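Long-range contacts in serine-threonine phosphatase 2C (Toxoplasma gondii, PDB 2I44), which binds calcium ions and probably removes phosphate from serine and threonine side chains of other proteins, as phosphatases of the PP2C family do: residues D65-N70 with D134-T139; E69-L74 with N122-M127; H179-P184 with Q228-F233; P8-P13 with L42-V47; D114-N119 with S140-L145. All blocks are in the same frame, centred on the assembly; numbering follows the deposited sequence.

Contact 1: residues D65-N70 with D134-T139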
# COMPACT_ATOMS: atom_id res chain seq x y z
N ASP A 65 -14.00 -7.71 3.06
CA ASP A 65 -13.41 -6.73 2.15
C ASP A 65 -13.86 -5.30 2.44
O ASP A 65 -13.53 -4.38 1.70
CB ASP A 65 -13.75 -7.08 0.70
CG ASP A 65 -15.25 -7.15 0.43
OD1 ASP A 65 -16.03 -6.51 1.18
OD2 ASP A 65 -15.66 -7.83 -0.53
N PHE A 66 -14.60 -5.10 3.53
CA PHE A 66 -15.10 -3.77 3.84
C PHE A 66 -14.06 -2.65 3.88
O PHE A 66 -14.23 -1.62 3.24
CB PHE A 66 -15.87 -3.79 5.17
CG PHE A 66 -16.51 -2.48 5.51
CD1 PHE A 66 -17.75 -2.13 4.97
CD2 PHE A 66 -15.86 -1.56 6.33
CE1 PHE A 66 -18.33 -0.90 5.26
CE2 PHE A 66 -16.43 -0.33 6.62
CZ PHE A 66 -17.67 0.01 6.09
N ALA A 67 -13.00 -2.84 4.65
CA ALA A 67 -11.98 -1.80 4.75
C ALA A 67 -11.27 -1.50 3.43
O ALA A 67 -11.13 -0.33 3.06
CB ALA A 67 -10.95 -2.17 5.83
N SER A 68 -10.82 -2.53 2.72
CA SER A 68 -10.12 -2.30 1.45
C SER A 68 -11.07 -1.75 0.37
O SER A 68 -10.70 -0.87 -0.40
CB SER A 68 -9.45 -3.58 0.96
OG SER A 68 -10.39 -4.63 0.75
N GLU A 69 -12.30 -2.27 0.33
CA GLU A 69 -13.27 -1.82 -0.66
C GLU A 69 -13.59 -0.33 -0.56
O GLU A 69 -13.74 0.36 -1.57
CB GLU A 69 -14.56 -2.64 -0.53
CG GLU A 69 -15.74 -2.14 -1.35
CD GLU A 69 -15.48 -2.06 -2.85
OE1 GLU A 69 -14.47 -2.62 -3.33
OE2 GLU A 69 -16.31 -1.44 -3.55
N ASN A 70 -13.67 0.16 0.67
CA ASN A 70 -13.98 1.56 0.91
C ASN A 70 -12.77 2.50 0.92
O ASN A 70 -12.77 3.53 0.24
CB ASN A 70 -14.76 1.71 2.21
CG ASN A 70 -16.20 1.25 2.06
OD1 ASN A 70 -17.04 1.98 1.55
ND2 ASN A 70 -16.48 0.02 2.50
N ASP A 134 -16.50 -4.34 13.21
CA ASP A 134 -15.53 -4.29 14.30
C ASP A 134 -14.06 -4.53 14.00
O ASP A 134 -13.20 -3.90 14.60
CB ASP A 134 -15.95 -5.26 15.41
CG ASP A 134 -17.26 -4.88 16.06
OD1 ASP A 134 -17.69 -3.71 15.92
OD2 ASP A 134 -17.86 -5.76 16.71
N TYR A 135 -13.76 -5.44 13.07
CA TYR A 135 -12.37 -5.73 12.78
C TYR A 135 -11.94 -5.59 11.33
O TYR A 135 -10.76 -5.80 11.02
CB TYR A 135 -12.04 -7.14 13.30
CG TYR A 135 -12.14 -7.26 14.81
CD1 TYR A 135 -11.10 -6.83 15.63
CD2 TYR A 135 -13.29 -7.76 15.41
CE1 TYR A 135 -11.19 -6.90 17.02
CE2 TYR A 135 -13.40 -7.84 16.81
CZ TYR A 135 -12.35 -7.40 17.61
OH TYR A 135 -12.45 -7.48 18.98
N ALA A 136 -12.87 -5.26 10.44
CA ALA A 136 -12.51 -5.10 9.04
C ALA A 136 -11.31 -4.15 8.96
O ALA A 136 -11.37 -3.02 9.44
CB ALA A 136 -13.69 -4.53 8.24
N SER A 137 -10.22 -4.64 8.38
CA SER A 137 -8.99 -3.87 8.25
C SER A 137 -8.37 -4.02 6.86
O SER A 137 -8.83 -4.81 6.04
CB SER A 137 -7.96 -4.35 9.28
OG SER A 137 -8.47 -4.31 10.60
N SER A 138 -7.30 -3.26 6.62
CA SER A 138 -6.60 -3.32 5.35
C SER A 138 -5.20 -2.72 5.45
O SER A 138 -4.96 -1.75 6.19
CB SER A 138 -7.39 -2.57 4.26
OG SER A 138 -6.72 -2.61 3.01
N THR A 139 -4.25 -3.32 4.74
CA THR A 139 -2.90 -2.78 4.71
C THR A 139 -2.98 -1.72 3.63
O THR A 139 -4.03 -1.54 2.99
CB THR A 139 -1.88 -3.78 4.20
OG1 THR A 139 -2.17 -4.06 2.83
CG2 THR A 139 -1.90 -5.07 5.01
O HOH W 1 -11.27 -4.98 4.66
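S138 packs its side chain against the first turn of helix 66-80. Its CB lies 3.8 Å from S68 N and also faces the methyl of A67. Its OG is anti to the backbone N (chi1 179°), which places it 3.5 Å from S68 CB. At the tip this same OG donates to T139 O, in the carbonyl plane and on a lone pair. S68 OG is held by E37 O rather than by the strand. A67 points its CB toward the strand and packs it 3.3 Å from S137 C. F66 joins through its CB, 3.8 Å from A136 CB. N70 ND2 donates to F66 O at 2.9 Å and also sits over one face of the F66 ring, toward its rim. No direct hydrogen bond crosses between the segments. A water does this work: it donates to S137 O at 2.8 Å and accepts from S68 N at 3.2 Å. Strand 137-146 also pairs with strand 53-62 through S137 and T62. The side chain of S68 is about 7 Å from a bound calcium ion. Small residues thus seat a helix start closely on a strand beside the metal site of the PP2C fold.

Contact 2: residues E69-L74 with N122-M127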
# COMPACT_ATOMS: atom_id res chain seq x y z
N GLU A 69 -12.30 -2.27 0.33
CA GLU A 69 -13.27 -1.82 -0.66
C GLU A 69 -13.59 -0.33 -0.56
O GLU A 69 -13.74 0.36 -1.57
CB GLU A 69 -14.56 -2.64 -0.53
CG GLU A 69 -15.74 -2.14 -1.35
CD GLU A 69 -15.48 -2.06 -2.85
OE1 GLU A 69 -14.47 -2.62 -3.33
OE2 GLU A 69 -16.31 -1.44 -3.55
N ASN A 70 -13.67 0.16 0.67
CA ASN A 70 -13.98 1.56 0.91
C ASN A 70 -12.77 2.50 0.92
O ASN A 70 -12.77 3.53 0.24
CB ASN A 70 -14.76 1.71 2.21
CG ASN A 70 -16.20 1.25 2.06
OD1 ASN A 70 -17.04 1.98 1.55
ND2 ASN A 70 -16.48 0.02 2.50
N VAL A 71 -11.74 2.15 1.70
CA VAL A 71 -10.57 3.01 1.79
C VAL A 71 -10.02 3.38 0.42
O VAL A 71 -9.46 4.46 0.24
CB VAL A 71 -9.44 2.36 2.64
CG1 VAL A 71 -8.53 1.51 1.78
CG2 VAL A 71 -8.65 3.44 3.37
N LYS A 72 -10.21 2.50 -0.56
CA LYS A 72 -9.70 2.75 -1.91
C LYS A 72 -10.32 3.98 -2.56
O LYS A 72 -9.71 4.60 -3.43
CB LYS A 72 -9.94 1.54 -2.81
CG LYS A 72 -11.30 1.56 -3.47
CD LYS A 72 -11.54 0.36 -4.33
CE LYS A 72 -12.92 0.44 -4.97
NZ LYS A 72 -13.23 -0.78 -5.74
N ASP A 73 -11.54 4.32 -2.17
CA ASP A 73 -12.24 5.47 -2.74
C ASP A 73 -12.08 6.70 -1.85
O ASP A 73 -12.56 7.78 -2.18
CB ASP A 73 -13.74 5.17 -2.91
CG ASP A 73 -14.00 3.89 -3.72
OD1 ASP A 73 -13.47 3.75 -4.84
OD2 ASP A 73 -14.76 3.03 -3.22
N LEU A 74 -11.41 6.54 -0.72
CA LEU A 74 -11.21 7.65 0.20
C LEU A 74 -9.85 8.33 0.11
O LEU A 74 -9.73 9.52 0.42
CB LEU A 74 -11.42 7.18 1.64
CG LEU A 74 -12.78 6.57 2.01
CD1 LEU A 74 -12.76 6.14 3.48
CD2 LEU A 74 -13.90 7.57 1.75
N ASN A 122 -9.78 8.06 9.67
CA ASN A 122 -10.82 8.57 10.56
C ASN A 122 -12.17 8.37 9.89
O ASN A 122 -13.12 7.91 10.51
CB ASN A 122 -10.61 10.06 10.88
CG ASN A 122 -9.40 10.30 11.75
OD1 ASN A 122 -8.96 9.40 12.48
ND2 ASN A 122 -8.87 11.51 11.70
N GLU A 123 -12.25 8.71 8.61
CA GLU A 123 -13.50 8.57 7.88
C GLU A 123 -13.90 7.11 7.75
O GLU A 123 -15.08 6.76 7.89
CB GLU A 123 -13.36 9.20 6.49
CG GLU A 123 -14.71 9.44 5.82
CD GLU A 123 -14.57 9.85 4.37
OE1 GLU A 123 -13.52 10.45 4.02
OE2 GLU A 123 -15.50 9.59 3.58
N LEU A 124 -12.93 6.25 7.47
CA LEU A 124 -13.21 4.82 7.34
C LEU A 124 -13.73 4.25 8.67
O LEU A 124 -14.75 3.55 8.70
CB LEU A 124 -11.95 4.06 6.91
CG LEU A 124 -12.09 2.55 6.76
CD1 LEU A 124 -13.10 2.24 5.65
CD2 LEU A 124 -10.74 1.92 6.43
N VAL A 125 -13.03 4.55 9.76
CA VAL A 125 -13.41 4.06 11.08
C VAL A 125 -14.82 4.50 11.49
O VAL A 125 -15.55 3.74 12.14
CB VAL A 125 -12.39 4.51 12.17
CG1 VAL A 125 -12.90 4.14 13.55
CG2 VAL A 125 -11.03 3.84 11.92
N LYS A 126 -15.21 5.71 11.11
CA LYS A 126 -16.55 6.19 11.42
C LYS A 126 -17.56 5.36 10.63
O LYS A 126 -18.67 5.12 11.09
CB LYS A 126 -16.70 7.67 11.06
CG LYS A 126 -15.91 8.60 11.96
CD LYS A 126 -15.99 10.04 11.47
CE LYS A 126 -15.01 10.93 12.21
NZ LYS A 126 -14.98 12.29 11.61
N MSE A 127 -17.17 4.94 9.43
CA MSE A 127 -18.05 4.12 8.62
C MSE A 127 -18.17 2.76 9.28
O MSE A 127 -19.25 2.16 9.32
CB MSE A 127 -17.49 3.95 7.21
CG MSE A 127 -17.48 5.22 6.37
SE MSE A 127 -16.79 4.86 4.59
CE MSE A 127 -18.29 3.84 3.89
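The carboxylate of E123 and the amide of N70 are the flat groups here, and each is met by an apolar tip across the contact. L74 CD2 comes to the E123 carboxylate from one side of its plane, 3.2 Å from OE2. E123 OE1 has its polar partner elsewhere, in Q78 NE2 one turn on from L74. M127 CE approaches the N70 amide from above its plane and lies 3.2 Å from OD1, while N70 ND2 is turned back to F66 O. The frame is a roughly antiparallel helix pair of the PP2C fold. The axes of 69-74 and 122-127 come within 10.1 Å, with 144° between their directions. No hydrogen bond joins the two segments, so apolar packing carries the contact. L124 and L74 carry most of it. CG of L124 is anti to the backbone N (chi1 179°), and its two methyls part on the facing helix. CD1 goes to N70 CB at 3.9 Å and CD2 to V71 CG2 at 4.0 Å. L74 crosses L124 at about a right angle, with CD1 4.1 Å from L124 CB. F233 touches both V71 and L124, which connects the helix pair to strand 233-234 of the sheet. The L74 CD1 methyl also approaches the selenium of M127, with L74 CD1 and M127 SE 4.4 Å apart.

Contact 3: residues H179-P184 with Q228-F233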
# COMPACT_ATOMS: atom_id res chain seq x y z
N HIS A 179 5.09 -3.48 9.01
CA HIS A 179 4.79 -3.09 10.39
C HIS A 179 4.37 -4.40 11.05
O HIS A 179 3.26 -4.88 10.86
CB HIS A 179 3.66 -2.07 10.44
CG HIS A 179 4.01 -0.75 9.82
ND1 HIS A 179 3.30 -0.21 8.77
CD2 HIS A 179 4.97 0.15 10.13
CE1 HIS A 179 3.82 0.96 8.45
NE2 HIS A 179 4.83 1.21 9.26
N LYS A 180 5.28 -4.99 11.80
CA LYS A 180 5.03 -6.24 12.49
C LYS A 180 4.91 -6.01 14.00
O LYS A 180 5.67 -5.23 14.58
CB LYS A 180 6.17 -7.23 12.17
CG LYS A 180 6.27 -7.61 10.69
CD LYS A 180 4.98 -8.28 10.19
CE LYS A 180 5.10 -8.80 8.75
NZ LYS A 180 3.87 -9.51 8.28
N PRO A 181 3.95 -6.68 14.64
CA PRO A 181 3.73 -6.55 16.08
C PRO A 181 4.93 -6.88 16.97
O PRO A 181 5.02 -6.38 18.10
CB PRO A 181 2.53 -7.46 16.33
CG PRO A 181 2.64 -8.48 15.26
CD PRO A 181 3.02 -7.66 14.06
N ASP A 182 5.84 -7.71 16.49
CA ASP A 182 7.01 -8.03 17.30
C ASP A 182 8.18 -7.06 17.16
O ASP A 182 9.17 -7.18 17.88
CB ASP A 182 7.46 -9.49 17.08
CG ASP A 182 7.60 -9.86 15.63
OD1 ASP A 182 7.10 -9.11 14.76
OD2 ASP A 182 8.19 -10.93 15.35
N MSE A 183 8.08 -6.10 16.25
CA MSE A 183 9.15 -5.10 16.13
C MSE A 183 9.08 -4.40 17.49
O MSE A 183 8.01 -3.94 17.90
CB MSE A 183 8.86 -4.09 15.01
CG MSE A 183 9.29 -4.54 13.60
SE MSE A 183 11.22 -4.83 13.39
CE MSE A 183 11.87 -3.40 14.47
N PRO A 184 10.21 -4.32 18.20
CA PRO A 184 10.30 -3.69 19.53
C PRO A 184 9.41 -2.48 19.80
O PRO A 184 8.60 -2.52 20.73
CB PRO A 184 11.79 -3.37 19.65
CG PRO A 184 12.42 -4.55 18.97
CD PRO A 184 11.56 -4.68 17.71
N GLN A 228 -1.79 -9.77 11.97
CA GLN A 228 -0.37 -10.05 12.01
C GLN A 228 0.49 -8.87 11.59
O GLN A 228 1.68 -9.01 11.33
CB GLN A 228 -0.06 -11.31 11.19
CG GLN A 228 -0.55 -12.56 11.91
CD GLN A 228 -0.39 -13.82 11.09
OE1 GLN A 228 -0.88 -13.92 9.97
NE2 GLN A 228 0.30 -14.80 11.66
N TYR A 229 -0.13 -7.70 11.50
CA TYR A 229 0.58 -6.46 11.20
C TYR A 229 0.06 -5.43 12.21
O TYR A 229 -1.11 -5.48 12.62
CB TYR A 229 0.40 -6.01 9.74
CG TYR A 229 -1.00 -6.07 9.18
CD1 TYR A 229 -1.84 -4.96 9.23
CD2 TYR A 229 -1.46 -7.22 8.54
CE1 TYR A 229 -3.11 -5.00 8.66
CE2 TYR A 229 -2.73 -7.26 7.97
CZ TYR A 229 -3.54 -6.14 8.03
OH TYR A 229 -4.79 -6.16 7.46
N SER A 230 0.93 -4.52 12.62
CA SER A 230 0.60 -3.52 13.64
C SER A 230 0.10 -2.13 13.24
O SER A 230 -0.15 -1.28 14.10
CB SER A 230 1.81 -3.37 14.56
OG SER A 230 2.99 -3.37 13.78
N ARG A 231 -0.03 -1.89 11.94
CA ARG A 231 -0.54 -0.61 11.44
C ARG A 231 -1.47 -0.93 10.28
O ARG A 231 -1.20 -1.83 9.49
CB ARG A 231 0.61 0.30 10.99
CG ARG A 231 1.63 0.57 12.10
CD ARG A 231 2.49 1.78 11.79
NE ARG A 231 3.65 1.87 12.67
CZ ARG A 231 4.54 2.85 12.65
NH1 ARG A 231 4.39 3.85 11.78
NH2 ARG A 231 5.58 2.83 13.47
N ALA A 232 -2.57 -0.19 10.19
CA ALA A 232 -3.53 -0.45 9.13
C ALA A 232 -4.72 0.49 9.13
O ALA A 232 -4.93 1.27 10.07
CB ALA A 232 -4.04 -1.88 9.26
N PHE A 233 -5.48 0.42 8.05
CA PHE A 233 -6.70 1.20 7.92
C PHE A 233 -7.77 0.31 8.56
O PHE A 233 -7.71 -0.91 8.44
CB PHE A 233 -7.08 1.41 6.46
CG PHE A 233 -6.37 2.54 5.79
CD1 PHE A 233 -6.46 3.83 6.29
CD2 PHE A 233 -5.65 2.32 4.62
CE1 PHE A 233 -5.86 4.89 5.64
CE2 PHE A 233 -5.03 3.38 3.95
CZ PHE A 233 -5.14 4.67 4.46
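Backbone to backbone, S230 N donates to H179 O at 2.9 Å, and Y229 CA adds a CA-H...O contact to the same oxygen at 3.1 Å. Directly after H179 the chain makes a type I beta turn from K180 to M183. The two loops flank the excursion that holds helices 184-192 and 214-219, which probably corresponds to the flap subdomain of PP2C phosphatases. The main side-chain pair is H179 with R231. CG of R231 is anti to the carbonyl carbon (chi1 -57°), and the chain runs extended from there to NE. This lays the arginine over one face of the imidazole. R231 CD sits over the ring centre as a CH-pi contact, 3.4 Å from the centroid and 9° off the normal. R231 NE follows at 3.3 Å from H179 CD2, and the guanidinium plane is turned just 6° from the ring plane. Both flat groups are fixed from outside. H179 NE2 is bonded to D248. G156 N donates to H179 ND1, which is consistent with the proton being on NE2, facing D248. R231 NH2 forms a salt bridge to E186. E186 also bonds S230 OG, which lies against the backbone, 3.3 Å from K180 C. Y229 turns its ring the other way, and its side chain comes within about 6 Å of a bound calcium ion. Q228 O is bordered by carbon atoms of two residues: K180 CD at 3.6 Å and P181 CD at 3.3 Å.

Contact 4: residues P8-P13 with L42-V47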
# COMPACT_ATOMS: atom_id res chain seq x y z
N PRO A 8 -10.46 11.49 -12.06
CA PRO A 8 -10.84 10.10 -12.33
C PRO A 8 -9.82 9.09 -11.80
O PRO A 8 -8.61 9.30 -11.88
CB PRO A 8 -10.96 10.08 -13.86
CG PRO A 8 -10.05 11.18 -14.30
CD PRO A 8 -10.33 12.26 -13.30
N THR A 9 -10.33 8.00 -11.24
CA THR A 9 -9.49 6.94 -10.70
C THR A 9 -9.84 5.60 -11.31
O THR A 9 -10.95 5.39 -11.80
CB THR A 9 -9.62 6.83 -9.15
OG1 THR A 9 -11.00 6.72 -8.79
CG2 THR A 9 -9.02 8.05 -8.47
N ILE A 10 -8.88 4.68 -11.30
CA ILE A 10 -9.10 3.35 -11.84
C ILE A 10 -9.08 2.32 -10.71
O ILE A 10 -8.25 2.39 -9.81
CB ILE A 10 -8.03 3.02 -12.90
CG1 ILE A 10 -8.18 3.99 -14.07
CG2 ILE A 10 -8.18 1.57 -13.37
CD1 ILE A 10 -7.04 3.97 -15.07
N HIS A 11 -10.02 1.37 -10.76
CA HIS A 11 -10.12 0.34 -9.74
C HIS A 11 -10.35 -1.05 -10.32
O HIS A 11 -10.77 -1.97 -9.62
CB HIS A 11 -11.25 0.67 -8.77
CG HIS A 11 -11.12 2.02 -8.12
ND1 HIS A 11 -10.17 2.29 -7.16
CD2 HIS A 11 -11.82 3.16 -8.29
CE1 HIS A 11 -10.30 3.54 -6.76
NE2 HIS A 11 -11.29 4.09 -7.44
N VAL A 12 -10.07 -1.21 -11.61
CA VAL A 12 -10.25 -2.49 -12.28
C VAL A 12 -8.94 -2.87 -12.94
O VAL A 12 -8.09 -2.01 -13.15
CB VAL A 12 -11.34 -2.42 -13.38
CG1 VAL A 12 -12.70 -2.18 -12.75
CG2 VAL A 12 -11.00 -1.31 -14.38
N PRO A 13 -8.75 -4.16 -13.28
CA PRO A 13 -7.52 -4.60 -13.93
C PRO A 13 -7.19 -3.68 -15.10
O PRO A 13 -8.07 -3.31 -15.87
CB PRO A 13 -7.86 -6.02 -14.38
CG PRO A 13 -8.75 -6.49 -13.27
CD PRO A 13 -9.66 -5.29 -13.03
N LEU A 42 -5.71 3.70 -8.91
CA LEU A 42 -4.72 4.36 -9.74
C LEU A 42 -5.33 5.64 -10.32
O LEU A 42 -6.35 5.59 -11.00
CB LEU A 42 -4.26 3.43 -10.88
CG LEU A 42 -3.04 3.90 -11.70
CD1 LEU A 42 -2.50 2.74 -12.52
CD2 LEU A 42 -3.43 5.04 -12.61
N CYS A 43 -4.71 6.77 -10.03
CA CYS A 43 -5.17 8.06 -10.55
C CYS A 43 -4.11 8.58 -11.52
O CYS A 43 -3.13 9.20 -11.11
CB CYS A 43 -5.38 9.05 -9.40
SG CYS A 43 -6.18 10.59 -9.89
N PRO A 44 -4.29 8.33 -12.83
CA PRO A 44 -3.34 8.76 -13.87
C PRO A 44 -2.99 10.25 -13.92
O PRO A 44 -1.84 10.61 -14.17
CB PRO A 44 -4.00 8.25 -15.15
CG PRO A 44 -5.45 8.33 -14.84
CD PRO A 44 -5.51 7.78 -13.43
N GLN A 45 -3.98 11.11 -13.69
CA GLN A 45 -3.73 12.55 -13.69
C GLN A 45 -4.25 13.11 -12.37
O GLN A 45 -5.43 13.44 -12.24
CB GLN A 45 -4.42 13.24 -14.87
CG GLN A 45 -4.39 14.76 -14.78
CD GLN A 45 -4.99 15.44 -16.00
OE1 GLN A 45 -4.36 15.55 -17.05
NE2 GLN A 45 -6.23 15.90 -15.87
N LEU A 46 -3.36 13.21 -11.39
CA LEU A 46 -3.72 13.68 -10.06
C LEU A 46 -3.91 15.20 -9.96
O LEU A 46 -4.75 15.67 -9.19
CB LEU A 46 -2.66 13.22 -9.06
CG LEU A 46 -2.97 13.40 -7.58
CD1 LEU A 46 -4.22 12.62 -7.20
CD2 LEU A 46 -1.77 12.92 -6.77
N VAL A 47 -3.15 15.95 -10.74
CA VAL A 47 -3.24 17.41 -10.72
C VAL A 47 -3.72 17.97 -12.06
O VAL A 47 -2.97 17.95 -13.04
CB VAL A 47 -1.88 18.05 -10.36
CG1 VAL A 47 -2.02 19.57 -10.29
CG2 VAL A 47 -1.37 17.49 -9.04
O HOH W 2 -6.88 10.96 -13.05
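I10 and L42 form one antiparallel hydrogen-bonded pair. I10 N donates to L42 O at 2.7 Å, and L42 N donates back to I10 O at 3.0 Å. L42 O also receives a CA-H...O contact from T9 CA at 3.4 Å. Side chains pack beside the bridge. CB of I10 lies 4.3 Å from CB of L42, and I10 CD1 reaches P44 CD. T9 CG2 is anti to its carbonyl carbon and meets C43 CB at 3.9 Å. Further along, between P8 and Q45, a water bridges the two chain segments: it donates to P8 O at 2.7 Å and accepts from Q45 N at 3.0 Å. H11 lies in the next shell. Its NE2 gives a weak bond to T9 OG1, and its ND1 is bonded to F40 O. T9 also touches V76, and H11 touches K72 and D73, so helix 66-80 borders the arm. On the other side of strand 38-43, C43 pairs with F55 of strand 53-62. L42 reaches A24 and I26 of the second sheet. The N-terminal arm is thus an added edge, joined by a single bridge, on one sheet of the PP2C beta sandwich, away from the metal site.

Contact 5: residues D114-N119 with S140-L145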
# COMPACT_ATOMS: atom_id res chain seq x y z
N ASP A 114 0.80 12.09 4.90
CA ASP A 114 0.51 11.84 6.29
C ASP A 114 -0.94 12.22 6.59
O ASP A 114 -1.67 11.47 7.25
CB ASP A 114 1.45 12.64 7.19
CG ASP A 114 1.48 12.11 8.61
OD1 ASP A 114 2.06 11.02 8.81
OD2 ASP A 114 0.90 12.75 9.52
N ASP A 115 -1.35 13.39 6.10
CA ASP A 115 -2.72 13.87 6.30
C ASP A 115 -3.72 12.92 5.65
O ASP A 115 -4.77 12.64 6.22
CB ASP A 115 -2.89 15.26 5.69
CG ASP A 115 -2.26 16.35 6.53
OD1 ASP A 115 -1.69 16.02 7.58
OD2 ASP A 115 -2.34 17.53 6.13
N MSE A 116 -3.38 12.44 4.46
CA MSE A 116 -4.24 11.52 3.74
C MSE A 116 -4.54 10.26 4.56
O MSE A 116 -5.70 9.87 4.73
CB MSE A 116 -3.59 11.11 2.42
CG MSE A 116 -4.36 10.04 1.65
SE MSE A 116 -3.41 9.39 0.06
CE MSE A 116 -2.31 8.05 0.90
N TYR A 117 -3.48 9.63 5.06
CA TYR A 117 -3.63 8.42 5.85
C TYR A 117 -4.53 8.60 7.06
O TYR A 117 -5.52 7.90 7.23
CB TYR A 117 -2.26 7.90 6.28
CG TYR A 117 -1.66 6.93 5.28
CD1 TYR A 117 -2.02 5.58 5.28
CD2 TYR A 117 -0.79 7.38 4.28
CE1 TYR A 117 -1.52 4.70 4.31
CE2 TYR A 117 -0.30 6.51 3.30
CZ TYR A 117 -0.67 5.18 3.33
OH TYR A 117 -0.17 4.31 2.38
N LYS A 118 -4.18 9.57 7.91
CA LYS A 118 -4.96 9.81 9.12
C LYS A 118 -6.39 10.24 8.85
O LYS A 118 -7.30 9.80 9.54
CB LYS A 118 -4.23 10.84 9.99
CG LYS A 118 -2.92 10.31 10.56
CD LYS A 118 -2.07 11.42 11.15
CE LYS A 118 -0.78 10.88 11.72
NZ LYS A 118 0.21 11.96 11.96
N ASN A 119 -6.60 11.10 7.85
CA ASN A 119 -7.96 11.55 7.55
C ASN A 119 -8.78 10.46 6.88
O ASN A 119 -9.98 10.31 7.15
CB ASN A 119 -7.92 12.81 6.66
CG ASN A 119 -7.38 14.01 7.40
OD1 ASN A 119 -7.52 14.12 8.62
ND2 ASN A 119 -6.76 14.93 6.67
N SER A 140 -1.87 -1.04 3.42
CA SER A 140 -1.80 -0.04 2.39
C SER A 140 -0.37 0.30 1.98
O SER A 140 0.52 0.40 2.83
CB SER A 140 -2.50 1.25 2.84
OG SER A 140 -2.25 2.32 1.94
N VAL A 141 -0.16 0.41 0.68
CA VAL A 141 1.12 0.84 0.12
C VAL A 141 0.65 1.84 -0.92
O VAL A 141 -0.13 1.50 -1.81
CB VAL A 141 1.91 -0.27 -0.62
CG1 VAL A 141 2.62 -1.14 0.37
CG2 VAL A 141 1.00 -1.06 -1.54
N THR A 142 1.09 3.08 -0.78
CA THR A 142 0.70 4.11 -1.73
C THR A 142 1.92 4.84 -2.25
O THR A 142 2.97 4.85 -1.62
CB THR A 142 -0.26 5.14 -1.09
OG1 THR A 142 0.39 5.75 0.04
CG2 THR A 142 -1.56 4.48 -0.65
N ALA A 143 1.78 5.44 -3.42
CA ALA A 143 2.86 6.19 -4.04
C ALA A 143 2.27 7.41 -4.73
O ALA A 143 1.33 7.30 -5.51
CB ALA A 143 3.60 5.33 -5.06
N VAL A 144 2.81 8.58 -4.41
CA VAL A 144 2.34 9.81 -5.03
C VAL A 144 3.46 10.36 -5.91
O VAL A 144 4.51 10.76 -5.42
CB VAL A 144 1.94 10.84 -3.95
CG1 VAL A 144 1.55 12.17 -4.60
CG2 VAL A 144 0.77 10.30 -3.14
N LEU A 145 3.24 10.33 -7.22
CA LEU A 145 4.20 10.84 -8.18
C LEU A 145 3.87 12.31 -8.43
O LEU A 145 2.73 12.64 -8.75
CB LEU A 145 4.12 10.07 -9.50
CG LEU A 145 4.93 10.66 -10.66
CD1 LEU A 145 6.42 10.51 -10.37
CD2 LEU A 145 4.58 9.95 -11.96
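S140 and T142 turn their hydroxyls to the same phenol, that of Y117, through different first torsions. S140 OG is anti to the backbone N (chi1 170°). T142 OG1 lies between the backbone N and the carbonyl carbon (chi1 59°). The setting is a helix laid on a sheet, one helical layer of the PP2C sandwich. Helix 114-119 and strand 140-145 run 144° apart, with 11.4 Å between their axes. Y117 spans this gap. Its OH is hydrogen-bonded to S140 OG at 2.9 Å and to T142 OG1 at 2.8 Å. Two strand residues that share one face of the sheet therefore grip one buried oxygen. In either bond the proton could come from either side. The approaches differ. T142 OG1 comes at the edge of the phenol ring, near its plane, and Y117 and T142 meet tip to tip. S140 OG stands oblique to the ring, 3.4 Å from Y117 CE1. The T142 methyl also presses on the phenol, with CG2 3.3 Å from Y117 OH. F233 lies against the Y117 ring, the two planes almost parallel, which probably restricts its rotation. T142 OG1 has a further weak bond to G153 O on the adjoining strand 149-155. M116, one residue before Y117, is a selenomethionine that reaches the same threonine; its side chain also touches V75 and L79 of helix 66-80 and F55 of the sheet. Its chain bends at the last torsion, and M116 CE ends 3.6 Å from T142 OG1.

Overall arrangement
Contacts 1 and 5 are buried; the other three are partly buried. Contacts 1 and 2 use helix 66-80, contacts 2 and 5 use helix 98-130, and contacts 1 and 5 use strand 137-146. These three elements are thus joined pairwise. Their chemistry differs: a water and small side chains in contact 1, apolar tips in contact 2, hydroxyl bonds in contact 5. Contact 3 links two loops near the calcium ions by a backbone bond and an arginine CH-pi contact on a histidine, and its F233 reaches contacts 1, 2 and 5. Contact 4 lies on the opposite side of the chain's centre from contact 3. It is mainly backbone pairing, and H11 touches contact 2.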